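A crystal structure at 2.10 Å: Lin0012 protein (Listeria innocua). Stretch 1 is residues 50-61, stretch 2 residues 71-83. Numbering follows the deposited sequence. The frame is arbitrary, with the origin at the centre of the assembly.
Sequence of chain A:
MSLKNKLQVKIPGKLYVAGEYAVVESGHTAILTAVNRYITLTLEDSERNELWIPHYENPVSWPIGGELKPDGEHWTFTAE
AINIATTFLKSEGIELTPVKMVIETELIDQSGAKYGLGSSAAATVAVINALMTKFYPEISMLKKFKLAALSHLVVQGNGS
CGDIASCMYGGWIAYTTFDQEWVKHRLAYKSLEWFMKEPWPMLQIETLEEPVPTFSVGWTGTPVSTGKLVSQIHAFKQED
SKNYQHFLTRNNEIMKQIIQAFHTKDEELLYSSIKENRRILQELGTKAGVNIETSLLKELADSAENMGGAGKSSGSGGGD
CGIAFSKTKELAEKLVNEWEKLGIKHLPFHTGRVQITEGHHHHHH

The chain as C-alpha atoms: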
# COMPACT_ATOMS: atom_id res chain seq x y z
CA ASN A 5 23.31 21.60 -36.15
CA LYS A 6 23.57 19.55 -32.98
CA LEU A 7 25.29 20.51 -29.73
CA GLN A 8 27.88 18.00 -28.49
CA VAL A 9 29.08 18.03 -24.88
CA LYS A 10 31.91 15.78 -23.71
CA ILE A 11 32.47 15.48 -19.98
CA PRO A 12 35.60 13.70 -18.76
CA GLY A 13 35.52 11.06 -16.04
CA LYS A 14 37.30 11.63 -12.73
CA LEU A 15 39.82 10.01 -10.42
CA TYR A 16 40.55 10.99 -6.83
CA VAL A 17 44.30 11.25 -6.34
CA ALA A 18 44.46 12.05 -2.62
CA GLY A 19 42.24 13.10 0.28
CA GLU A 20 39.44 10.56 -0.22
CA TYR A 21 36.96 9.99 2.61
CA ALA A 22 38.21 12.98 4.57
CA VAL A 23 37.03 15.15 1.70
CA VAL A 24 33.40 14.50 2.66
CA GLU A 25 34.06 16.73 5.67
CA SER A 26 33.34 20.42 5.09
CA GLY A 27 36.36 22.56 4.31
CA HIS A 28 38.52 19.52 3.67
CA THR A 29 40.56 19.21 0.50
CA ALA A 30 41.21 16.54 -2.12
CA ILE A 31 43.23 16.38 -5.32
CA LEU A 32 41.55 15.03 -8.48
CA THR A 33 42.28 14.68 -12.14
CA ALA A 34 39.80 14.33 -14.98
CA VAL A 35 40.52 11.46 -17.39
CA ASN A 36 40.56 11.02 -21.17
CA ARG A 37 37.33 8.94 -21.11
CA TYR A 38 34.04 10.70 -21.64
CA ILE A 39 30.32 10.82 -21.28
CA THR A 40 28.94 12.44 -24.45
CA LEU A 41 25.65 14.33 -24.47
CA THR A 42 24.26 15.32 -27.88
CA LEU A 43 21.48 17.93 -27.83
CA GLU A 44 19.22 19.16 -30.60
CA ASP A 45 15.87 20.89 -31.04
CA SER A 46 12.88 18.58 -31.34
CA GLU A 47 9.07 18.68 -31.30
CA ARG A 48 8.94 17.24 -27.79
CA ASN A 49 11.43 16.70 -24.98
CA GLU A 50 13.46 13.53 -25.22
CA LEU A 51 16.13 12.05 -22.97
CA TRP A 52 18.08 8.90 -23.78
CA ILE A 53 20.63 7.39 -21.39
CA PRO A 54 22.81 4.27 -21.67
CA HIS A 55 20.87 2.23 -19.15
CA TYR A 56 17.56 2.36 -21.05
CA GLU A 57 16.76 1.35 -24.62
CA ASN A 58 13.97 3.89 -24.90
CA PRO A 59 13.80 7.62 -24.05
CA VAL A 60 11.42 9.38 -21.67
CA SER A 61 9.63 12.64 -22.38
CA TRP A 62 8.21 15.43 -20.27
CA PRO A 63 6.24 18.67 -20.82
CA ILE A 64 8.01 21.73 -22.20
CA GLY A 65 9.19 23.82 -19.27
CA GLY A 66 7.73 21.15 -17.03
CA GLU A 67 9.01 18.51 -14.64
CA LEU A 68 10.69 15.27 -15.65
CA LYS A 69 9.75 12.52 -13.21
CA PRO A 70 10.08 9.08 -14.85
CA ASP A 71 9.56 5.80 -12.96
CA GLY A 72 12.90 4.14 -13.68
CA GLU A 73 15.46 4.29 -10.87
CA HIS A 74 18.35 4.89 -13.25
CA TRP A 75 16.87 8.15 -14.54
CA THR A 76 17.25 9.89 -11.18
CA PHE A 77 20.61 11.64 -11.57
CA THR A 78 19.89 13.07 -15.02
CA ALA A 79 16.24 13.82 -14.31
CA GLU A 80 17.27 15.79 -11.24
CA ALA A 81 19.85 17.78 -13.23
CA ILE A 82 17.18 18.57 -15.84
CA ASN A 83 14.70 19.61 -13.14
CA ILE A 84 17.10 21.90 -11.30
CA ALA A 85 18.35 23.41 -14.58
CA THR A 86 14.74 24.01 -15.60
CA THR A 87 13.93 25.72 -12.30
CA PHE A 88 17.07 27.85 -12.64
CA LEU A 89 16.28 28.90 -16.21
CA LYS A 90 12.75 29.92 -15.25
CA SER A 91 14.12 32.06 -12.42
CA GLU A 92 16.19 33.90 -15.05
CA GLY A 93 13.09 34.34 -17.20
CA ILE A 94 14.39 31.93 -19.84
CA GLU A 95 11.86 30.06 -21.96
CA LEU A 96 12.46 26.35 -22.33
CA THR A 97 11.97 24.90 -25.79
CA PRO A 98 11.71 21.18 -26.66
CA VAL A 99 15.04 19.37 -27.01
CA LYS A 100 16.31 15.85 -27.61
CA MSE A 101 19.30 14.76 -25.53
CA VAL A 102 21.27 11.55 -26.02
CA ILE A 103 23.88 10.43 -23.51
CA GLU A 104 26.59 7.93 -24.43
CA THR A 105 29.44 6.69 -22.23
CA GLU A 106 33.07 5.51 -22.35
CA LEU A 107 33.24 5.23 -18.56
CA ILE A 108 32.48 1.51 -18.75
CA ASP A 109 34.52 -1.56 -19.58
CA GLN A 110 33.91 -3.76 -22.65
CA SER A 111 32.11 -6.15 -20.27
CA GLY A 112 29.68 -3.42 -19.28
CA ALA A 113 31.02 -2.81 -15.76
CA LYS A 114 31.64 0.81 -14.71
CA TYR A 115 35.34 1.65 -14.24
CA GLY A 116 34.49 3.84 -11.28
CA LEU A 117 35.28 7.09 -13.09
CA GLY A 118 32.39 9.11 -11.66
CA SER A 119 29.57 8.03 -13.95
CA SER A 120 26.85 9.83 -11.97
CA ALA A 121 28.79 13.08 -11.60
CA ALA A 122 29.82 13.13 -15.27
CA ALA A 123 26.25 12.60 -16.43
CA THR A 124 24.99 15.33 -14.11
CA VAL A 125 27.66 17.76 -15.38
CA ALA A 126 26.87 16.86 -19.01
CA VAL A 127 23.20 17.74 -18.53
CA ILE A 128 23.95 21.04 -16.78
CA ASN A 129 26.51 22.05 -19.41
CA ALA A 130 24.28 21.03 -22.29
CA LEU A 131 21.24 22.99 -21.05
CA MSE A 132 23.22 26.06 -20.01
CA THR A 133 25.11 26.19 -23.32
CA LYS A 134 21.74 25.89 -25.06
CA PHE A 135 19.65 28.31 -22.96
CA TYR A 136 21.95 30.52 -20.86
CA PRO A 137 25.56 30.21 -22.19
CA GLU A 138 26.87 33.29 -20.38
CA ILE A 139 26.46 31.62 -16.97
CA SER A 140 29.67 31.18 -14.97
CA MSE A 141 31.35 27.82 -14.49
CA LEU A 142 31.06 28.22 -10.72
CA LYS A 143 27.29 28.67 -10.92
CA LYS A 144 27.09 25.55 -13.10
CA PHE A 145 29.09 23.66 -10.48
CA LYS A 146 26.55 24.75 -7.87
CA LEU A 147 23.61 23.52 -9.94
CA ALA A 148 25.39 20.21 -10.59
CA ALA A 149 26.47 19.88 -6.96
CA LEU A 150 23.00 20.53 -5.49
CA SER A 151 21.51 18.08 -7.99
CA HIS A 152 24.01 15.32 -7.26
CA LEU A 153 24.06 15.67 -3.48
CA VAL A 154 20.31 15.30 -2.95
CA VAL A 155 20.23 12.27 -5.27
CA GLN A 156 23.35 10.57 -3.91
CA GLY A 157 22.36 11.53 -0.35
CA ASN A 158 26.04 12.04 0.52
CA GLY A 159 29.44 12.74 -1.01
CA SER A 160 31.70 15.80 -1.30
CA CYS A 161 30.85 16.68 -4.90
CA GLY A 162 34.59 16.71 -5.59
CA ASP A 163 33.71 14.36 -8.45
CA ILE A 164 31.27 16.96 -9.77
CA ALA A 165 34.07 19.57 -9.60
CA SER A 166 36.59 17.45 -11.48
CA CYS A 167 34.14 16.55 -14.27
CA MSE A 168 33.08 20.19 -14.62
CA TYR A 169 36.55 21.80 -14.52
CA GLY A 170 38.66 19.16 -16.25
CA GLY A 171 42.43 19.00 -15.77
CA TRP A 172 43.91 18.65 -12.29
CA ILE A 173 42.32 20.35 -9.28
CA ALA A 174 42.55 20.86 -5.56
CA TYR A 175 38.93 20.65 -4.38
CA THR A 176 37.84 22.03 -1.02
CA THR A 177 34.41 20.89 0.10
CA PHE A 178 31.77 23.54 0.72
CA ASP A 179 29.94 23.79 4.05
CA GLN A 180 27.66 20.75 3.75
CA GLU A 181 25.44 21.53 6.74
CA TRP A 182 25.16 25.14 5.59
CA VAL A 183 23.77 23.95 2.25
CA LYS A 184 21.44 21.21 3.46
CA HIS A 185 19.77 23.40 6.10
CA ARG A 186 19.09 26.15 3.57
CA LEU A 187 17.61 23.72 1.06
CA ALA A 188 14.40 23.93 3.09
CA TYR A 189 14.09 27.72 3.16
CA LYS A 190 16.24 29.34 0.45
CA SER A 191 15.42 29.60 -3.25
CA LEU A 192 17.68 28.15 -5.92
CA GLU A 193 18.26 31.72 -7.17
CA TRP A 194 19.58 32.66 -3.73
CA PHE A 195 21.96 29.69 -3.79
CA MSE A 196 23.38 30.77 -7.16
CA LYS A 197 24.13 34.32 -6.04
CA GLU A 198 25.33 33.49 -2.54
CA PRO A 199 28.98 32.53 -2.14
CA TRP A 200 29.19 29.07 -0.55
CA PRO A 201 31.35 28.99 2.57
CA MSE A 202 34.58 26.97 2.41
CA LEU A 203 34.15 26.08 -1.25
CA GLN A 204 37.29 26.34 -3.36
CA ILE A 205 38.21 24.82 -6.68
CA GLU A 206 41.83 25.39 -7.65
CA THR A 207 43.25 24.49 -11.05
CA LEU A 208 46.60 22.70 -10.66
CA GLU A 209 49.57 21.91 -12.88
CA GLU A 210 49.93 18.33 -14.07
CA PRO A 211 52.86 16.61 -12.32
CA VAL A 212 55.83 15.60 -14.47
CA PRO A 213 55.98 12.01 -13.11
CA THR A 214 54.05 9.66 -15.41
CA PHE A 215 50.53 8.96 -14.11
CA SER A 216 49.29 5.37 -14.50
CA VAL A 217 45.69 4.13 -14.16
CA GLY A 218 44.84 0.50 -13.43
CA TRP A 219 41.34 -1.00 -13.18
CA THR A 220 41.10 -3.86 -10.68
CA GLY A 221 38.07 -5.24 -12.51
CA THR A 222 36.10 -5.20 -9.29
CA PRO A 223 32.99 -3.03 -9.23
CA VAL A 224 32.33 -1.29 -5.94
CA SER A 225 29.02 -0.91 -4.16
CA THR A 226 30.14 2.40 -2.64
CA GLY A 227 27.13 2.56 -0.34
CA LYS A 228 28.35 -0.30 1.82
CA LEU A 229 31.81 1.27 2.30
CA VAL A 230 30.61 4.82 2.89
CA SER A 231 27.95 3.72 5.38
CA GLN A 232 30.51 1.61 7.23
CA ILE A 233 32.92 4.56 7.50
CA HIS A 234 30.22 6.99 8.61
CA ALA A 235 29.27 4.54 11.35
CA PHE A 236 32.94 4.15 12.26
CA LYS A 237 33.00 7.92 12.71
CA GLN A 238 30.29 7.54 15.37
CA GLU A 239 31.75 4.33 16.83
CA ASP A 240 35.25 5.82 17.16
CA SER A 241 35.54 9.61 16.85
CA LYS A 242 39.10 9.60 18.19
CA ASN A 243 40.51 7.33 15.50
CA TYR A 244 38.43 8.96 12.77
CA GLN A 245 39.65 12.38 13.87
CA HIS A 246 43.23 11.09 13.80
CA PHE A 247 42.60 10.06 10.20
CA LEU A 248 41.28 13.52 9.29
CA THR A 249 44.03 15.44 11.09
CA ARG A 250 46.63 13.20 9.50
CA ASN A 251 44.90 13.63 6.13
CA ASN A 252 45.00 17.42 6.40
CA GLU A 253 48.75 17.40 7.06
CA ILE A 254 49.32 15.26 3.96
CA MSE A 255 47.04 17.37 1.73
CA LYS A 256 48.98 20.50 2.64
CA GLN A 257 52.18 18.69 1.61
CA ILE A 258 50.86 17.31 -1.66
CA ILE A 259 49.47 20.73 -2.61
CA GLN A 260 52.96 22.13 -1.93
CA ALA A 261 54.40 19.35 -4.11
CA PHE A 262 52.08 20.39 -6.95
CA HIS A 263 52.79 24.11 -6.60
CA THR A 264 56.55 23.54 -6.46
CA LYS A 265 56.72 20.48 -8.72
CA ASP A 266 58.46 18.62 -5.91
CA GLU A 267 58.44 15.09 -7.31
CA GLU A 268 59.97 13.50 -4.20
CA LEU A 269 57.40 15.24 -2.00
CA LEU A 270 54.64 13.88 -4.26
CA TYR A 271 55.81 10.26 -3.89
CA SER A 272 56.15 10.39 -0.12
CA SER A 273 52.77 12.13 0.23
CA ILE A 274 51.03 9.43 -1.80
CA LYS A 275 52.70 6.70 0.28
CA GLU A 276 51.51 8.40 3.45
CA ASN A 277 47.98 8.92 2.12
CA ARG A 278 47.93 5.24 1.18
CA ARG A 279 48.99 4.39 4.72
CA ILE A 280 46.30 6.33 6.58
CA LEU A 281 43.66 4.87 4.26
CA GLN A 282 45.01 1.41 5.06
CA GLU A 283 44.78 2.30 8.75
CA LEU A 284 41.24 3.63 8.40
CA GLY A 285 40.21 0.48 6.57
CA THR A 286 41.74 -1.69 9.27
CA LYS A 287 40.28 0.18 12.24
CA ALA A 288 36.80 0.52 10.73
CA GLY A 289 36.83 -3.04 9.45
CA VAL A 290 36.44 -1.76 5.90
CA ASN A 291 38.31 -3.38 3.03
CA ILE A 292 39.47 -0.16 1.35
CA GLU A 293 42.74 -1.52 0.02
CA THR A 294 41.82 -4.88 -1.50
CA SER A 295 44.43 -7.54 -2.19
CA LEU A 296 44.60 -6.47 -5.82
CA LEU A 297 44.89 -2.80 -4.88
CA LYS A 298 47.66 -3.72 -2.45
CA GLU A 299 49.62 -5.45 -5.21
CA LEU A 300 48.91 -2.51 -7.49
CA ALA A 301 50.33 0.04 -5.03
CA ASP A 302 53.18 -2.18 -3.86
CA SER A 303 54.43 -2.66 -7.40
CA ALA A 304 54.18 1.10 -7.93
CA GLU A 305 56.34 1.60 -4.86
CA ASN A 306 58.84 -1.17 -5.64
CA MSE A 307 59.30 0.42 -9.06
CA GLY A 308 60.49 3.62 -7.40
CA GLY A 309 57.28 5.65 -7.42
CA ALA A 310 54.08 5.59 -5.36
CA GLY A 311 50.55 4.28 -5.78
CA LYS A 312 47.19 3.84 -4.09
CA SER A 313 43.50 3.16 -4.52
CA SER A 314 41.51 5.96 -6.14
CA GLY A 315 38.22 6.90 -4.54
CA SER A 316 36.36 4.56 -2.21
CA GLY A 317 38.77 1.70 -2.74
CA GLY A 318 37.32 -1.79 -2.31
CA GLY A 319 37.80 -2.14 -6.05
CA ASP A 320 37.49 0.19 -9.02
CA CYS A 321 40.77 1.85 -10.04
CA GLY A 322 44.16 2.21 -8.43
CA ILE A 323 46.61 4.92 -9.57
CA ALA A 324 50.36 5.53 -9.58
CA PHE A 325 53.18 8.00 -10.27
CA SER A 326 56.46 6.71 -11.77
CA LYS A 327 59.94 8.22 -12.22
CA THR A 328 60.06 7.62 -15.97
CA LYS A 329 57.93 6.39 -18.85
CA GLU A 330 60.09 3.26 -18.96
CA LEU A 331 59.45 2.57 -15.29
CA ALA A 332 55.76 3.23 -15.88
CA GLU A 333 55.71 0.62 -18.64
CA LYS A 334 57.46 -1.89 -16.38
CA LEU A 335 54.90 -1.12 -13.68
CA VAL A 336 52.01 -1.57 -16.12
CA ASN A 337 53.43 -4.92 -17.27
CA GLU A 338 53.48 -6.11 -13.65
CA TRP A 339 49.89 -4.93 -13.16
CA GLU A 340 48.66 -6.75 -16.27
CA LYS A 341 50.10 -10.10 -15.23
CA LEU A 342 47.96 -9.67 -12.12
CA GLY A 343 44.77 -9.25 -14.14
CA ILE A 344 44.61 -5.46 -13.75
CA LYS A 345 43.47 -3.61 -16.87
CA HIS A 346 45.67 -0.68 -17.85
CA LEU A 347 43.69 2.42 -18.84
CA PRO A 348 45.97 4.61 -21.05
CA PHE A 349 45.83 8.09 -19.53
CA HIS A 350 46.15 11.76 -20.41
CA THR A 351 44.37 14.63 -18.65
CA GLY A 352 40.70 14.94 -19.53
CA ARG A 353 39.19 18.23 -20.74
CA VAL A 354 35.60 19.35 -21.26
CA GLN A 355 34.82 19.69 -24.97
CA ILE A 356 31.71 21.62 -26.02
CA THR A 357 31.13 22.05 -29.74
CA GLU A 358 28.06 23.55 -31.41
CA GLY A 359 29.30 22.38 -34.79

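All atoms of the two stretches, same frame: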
# COMPACT_ATOMS: atom_id res chain seq x y z
N GLU A 50 13.03 14.91 -25.11
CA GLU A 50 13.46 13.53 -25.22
C GLU A 50 14.80 13.33 -24.54
O GLU A 50 15.75 14.07 -24.80
CB GLU A 50 13.59 13.18 -26.69
CG GLU A 50 12.98 11.87 -27.08
CD GLU A 50 13.06 11.65 -28.57
OE1 GLU A 50 14.20 11.52 -29.08
OE2 GLU A 50 12.00 11.61 -29.22
N LEU A 51 14.87 12.35 -23.64
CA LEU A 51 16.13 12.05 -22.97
C LEU A 51 16.42 10.57 -23.14
O LEU A 51 15.55 9.72 -22.89
CB LEU A 51 16.06 12.36 -21.47
CG LEU A 51 17.27 11.88 -20.66
CD1 LEU A 51 18.55 12.57 -21.16
CD2 LEU A 51 17.05 12.16 -19.18
N TRP A 52 17.63 10.27 -23.59
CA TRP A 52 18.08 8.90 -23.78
C TRP A 52 19.34 8.73 -22.95
O TRP A 52 20.23 9.58 -23.00
CB TRP A 52 18.47 8.63 -25.24
CG TRP A 52 17.41 8.86 -26.26
CD1 TRP A 52 16.83 10.05 -26.59
CD2 TRP A 52 16.85 7.88 -27.15
NE1 TRP A 52 15.95 9.87 -27.64
CE2 TRP A 52 15.94 8.55 -28.00
CE3 TRP A 52 17.04 6.50 -27.31
CZ2 TRP A 52 15.22 7.88 -28.99
CZ3 TRP A 52 16.32 5.84 -28.30
CH2 TRP A 52 15.42 6.53 -29.13
N ILE A 53 19.42 7.65 -22.17
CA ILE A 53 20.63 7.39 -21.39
C ILE A 53 21.04 5.95 -21.66
O ILE A 53 20.21 5.13 -22.07
CB ILE A 53 20.43 7.63 -19.88
CG1 ILE A 53 19.35 6.71 -19.30
CG2 ILE A 53 20.08 9.09 -19.65
CD1 ILE A 53 19.31 6.74 -17.79
N PRO A 54 22.32 5.62 -21.43
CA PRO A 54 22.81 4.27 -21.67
C PRO A 54 22.03 3.13 -21.04
O PRO A 54 21.83 2.10 -21.67
CB PRO A 54 24.25 4.32 -21.15
CG PRO A 54 24.63 5.78 -21.33
CD PRO A 54 23.38 6.48 -20.87
N HIS A 55 21.58 3.31 -19.81
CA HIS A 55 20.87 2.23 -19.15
C HIS A 55 19.56 1.79 -19.82
O HIS A 55 19.23 0.60 -19.80
CB HIS A 55 20.60 2.58 -17.69
CG HIS A 55 20.10 1.42 -16.88
ND1 HIS A 55 18.80 0.96 -16.95
CD2 HIS A 55 20.75 0.59 -16.02
CE1 HIS A 55 18.67 -0.10 -16.17
NE2 HIS A 55 19.84 -0.35 -15.60
N TYR A 56 18.84 2.72 -20.43
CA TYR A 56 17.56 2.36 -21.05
C TYR A 56 17.59 2.35 -22.57
O TYR A 56 18.29 3.15 -23.20
CB TYR A 56 16.47 3.31 -20.57
CG TYR A 56 16.20 3.20 -19.09
CD1 TYR A 56 15.50 2.12 -18.56
CD2 TYR A 56 16.66 4.18 -18.20
CE1 TYR A 56 15.26 2.01 -17.20
CE2 TYR A 56 16.42 4.09 -16.84
CZ TYR A 56 15.72 3.00 -16.35
OH TYR A 56 15.47 2.92 -15.00
N GLU A 57 16.82 1.45 -23.17
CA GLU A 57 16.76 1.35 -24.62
C GLU A 57 15.88 2.46 -25.20
O GLU A 57 16.08 2.92 -26.32
CB GLU A 57 16.19 0.00 -25.05
CG GLU A 57 16.19 -0.20 -26.55
CD GLU A 57 15.13 -1.18 -27.01
OE1 GLU A 57 14.98 -2.25 -26.38
OE2 GLU A 57 14.43 -0.87 -28.01
N ASN A 58 14.87 2.86 -24.43
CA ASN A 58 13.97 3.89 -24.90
C ASN A 58 14.06 5.17 -24.08
O ASN A 58 14.39 5.15 -22.90
CB ASN A 58 12.53 3.36 -24.89
CG ASN A 58 12.34 2.21 -25.85
OD1 ASN A 58 12.10 1.08 -25.44
ND2 ASN A 58 12.48 2.48 -27.14
N PRO A 59 13.76 6.31 -24.71
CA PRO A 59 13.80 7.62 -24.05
C PRO A 59 12.55 7.88 -23.23
O PRO A 59 11.60 7.11 -23.28
CB PRO A 59 13.88 8.58 -25.23
CG PRO A 59 12.93 7.93 -26.20
CD PRO A 59 13.34 6.45 -26.12
N VAL A 60 12.58 8.95 -22.45
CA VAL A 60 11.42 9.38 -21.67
C VAL A 60 11.18 10.80 -22.14
O VAL A 60 12.08 11.45 -22.67
CB VAL A 60 11.69 9.41 -20.15
CG1 VAL A 60 11.64 8.00 -19.58
CG2 VAL A 60 13.02 10.08 -19.87
N SER A 61 9.95 11.28 -21.97
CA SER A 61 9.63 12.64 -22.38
C SER A 61 8.97 13.33 -21.21
O SER A 61 8.61 12.69 -20.22
CB SER A 61 8.67 12.63 -23.58
OG SER A 61 8.48 13.94 -24.09
N ASP A 71 9.61 6.84 -13.99
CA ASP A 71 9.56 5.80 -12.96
C ASP A 71 10.88 5.06 -12.74
O ASP A 71 11.20 4.69 -11.61
CB ASP A 71 8.45 4.79 -13.30
CG ASP A 71 7.06 5.39 -13.19
OD1 ASP A 71 6.74 5.98 -12.14
OD2 ASP A 71 6.28 5.28 -14.17
N GLY A 72 11.64 4.85 -13.80
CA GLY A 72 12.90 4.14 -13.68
C GLY A 72 13.91 4.74 -12.70
O GLY A 72 14.17 5.94 -12.70
N GLU A 73 14.48 3.88 -11.86
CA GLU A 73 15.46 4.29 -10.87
C GLU A 73 16.74 4.88 -11.46
O GLU A 73 17.37 5.75 -10.87
CB GLU A 73 15.83 3.09 -9.99
CG GLU A 73 17.07 3.29 -9.13
CD GLU A 73 17.57 1.98 -8.53
OE1 GLU A 73 16.78 1.33 -7.82
OE2 GLU A 73 18.74 1.62 -8.75
N HIS A 74 17.13 4.41 -12.64
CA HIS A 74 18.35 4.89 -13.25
C HIS A 74 18.27 6.24 -13.94
O HIS A 74 19.27 6.73 -14.47
CB HIS A 74 18.90 3.84 -14.21
CG HIS A 74 19.23 2.55 -13.53
ND1 HIS A 74 18.27 1.64 -13.13
CD2 HIS A 74 20.42 2.06 -13.09
CE1 HIS A 74 18.85 0.65 -12.48
NE2 HIS A 74 20.15 0.88 -12.44
N TRP A 75 17.08 6.84 -13.93
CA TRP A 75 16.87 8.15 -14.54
C TRP A 75 17.14 9.27 -13.53
O TRP A 75 17.35 10.42 -13.89
CB TRP A 75 15.40 8.32 -14.99
CG TRP A 75 14.98 7.48 -16.16
CD1 TRP A 75 14.12 6.42 -16.15
CD2 TRP A 75 15.38 7.66 -17.53
NE1 TRP A 75 13.96 5.92 -17.42
CE2 TRP A 75 14.72 6.66 -18.29
CE3 TRP A 75 16.22 8.56 -18.19
CZ2 TRP A 75 14.88 6.54 -19.67
CZ3 TRP A 75 16.38 8.44 -19.57
CH2 TRP A 75 15.72 7.44 -20.29
N THR A 76 17.12 8.92 -12.25
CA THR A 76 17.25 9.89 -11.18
C THR A 76 18.32 10.97 -11.30
O THR A 76 17.99 12.15 -11.23
CB THR A 76 17.38 9.19 -9.81
OG1 THR A 76 16.35 8.20 -9.70
CG2 THR A 76 17.17 10.18 -8.69
N PHE A 77 19.59 10.60 -11.49
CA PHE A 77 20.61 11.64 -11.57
C PHE A 77 20.37 12.65 -12.69
O PHE A 77 20.42 13.84 -12.45
CB PHE A 77 22.02 11.04 -11.71
CG PHE A 77 22.59 10.56 -10.40
CD1 PHE A 77 23.00 11.48 -9.43
CD2 PHE A 77 22.72 9.20 -10.14
CE1 PHE A 77 23.53 11.04 -8.20
CE2 PHE A 77 23.25 8.75 -8.92
CZ PHE A 77 23.65 9.69 -7.95
N THR A 78 20.11 12.17 -13.90
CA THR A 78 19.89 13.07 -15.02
C THR A 78 18.57 13.82 -14.95
O THR A 78 18.48 14.98 -15.37
CB THR A 78 20.02 12.34 -16.39
OG1 THR A 78 19.13 11.21 -16.41
CG2 THR A 78 21.44 11.85 -16.59
N ALA A 79 17.53 13.16 -14.43
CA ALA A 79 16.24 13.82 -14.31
C ALA A 79 16.36 14.98 -13.33
O ALA A 79 15.81 16.05 -13.54
CB ALA A 79 15.17 12.84 -13.82
N GLU A 80 17.10 14.75 -12.25
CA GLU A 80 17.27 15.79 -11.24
C GLU A 80 18.03 16.99 -11.82
O GLU A 80 17.69 18.14 -11.54
CB GLU A 80 18.03 15.24 -10.03
CG GLU A 80 18.20 16.23 -8.90
CD GLU A 80 16.94 16.42 -8.08
OE1 GLU A 80 15.95 15.71 -8.33
OE2 GLU A 80 16.94 17.29 -7.18
N ALA A 81 19.06 16.71 -12.62
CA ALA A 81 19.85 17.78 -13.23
C ALA A 81 18.96 18.59 -14.18
O ALA A 81 19.05 19.81 -14.23
CB ALA A 81 21.02 17.19 -13.99
N ILE A 82 18.10 17.90 -14.92
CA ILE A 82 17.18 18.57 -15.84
C ILE A 82 16.17 19.42 -15.07
O ILE A 82 15.85 20.55 -15.47
CB ILE A 82 16.42 17.52 -16.70
CG1 ILE A 82 17.37 16.91 -17.73
CG2 ILE A 82 15.21 18.15 -17.39
CD1 ILE A 82 16.79 15.73 -18.49
N ASN A 83 15.68 18.90 -13.95
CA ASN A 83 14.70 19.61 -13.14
C ASN A 83 15.30 20.87 -12.50
O ASN A 83 14.69 21.94 -12.53
CB ASN A 83 14.12 18.68 -12.08
CG ASN A 83 13.20 17.61 -12.68
OD1 ASN A 83 13.09 16.48 -12.17
ND2 ASN A 83 12.54 17.96 -13.77

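Stretch 1 runs out along a short strand, turns back, and encloses the indole of W75, which gives up more surface to this contact than any other residue of either stretch. E50 lies out of reach, but its OE1 accepts a hydrogen bond from W52 NE1 (2.8 Å), which ties together two side chains that take no direct part in the packing.

L51 points toward the helix. Its branched, purely apolar end suits a buried site: CD2 lies 3.6 Å from I82 CD1 and, at the same distance, from T78 OG1, while CG sits 3.7 Å from W75 CZ3. Its backbone pairs with V60 in both directions (L51 N to V60 O and V60 N to L51 O, each 3.1 Å), so these two residues are held together beside the same indole.

After W52, whose CB points away, I53 turns inward again. Its CG1 rests over one face of the six-membered ring, 3.4 Å from W75 CZ3, an aliphatic CH-pi contact, and its CD1 reaches to 3.3 Å from H74 O.

A type I turn from I53 to Y56, closed by Y56 N to I53 O (3.2 Å), presents two aromatic rings in succession. H55 stacks face to face on H74, with centroids 3.6 Å apart and planes at 11°; flat imidazoles can pack this closely even at an exposed margin. Y56 lies nearly parallel to the five-membered ring of W75 in an offset stack (9°, centroids 4.0 Å apart). Tyrosine also supplies a polar tip: its OH accepts a hydrogen bond from H74 N (3.2 Å). That OH is 3.1 Å from G72 CA, and a CB on G72 would collide with it.

V60 completes the enclosure. Its CG2 covers the face of W75 opposite I53 and Y56, almost along the ring normal.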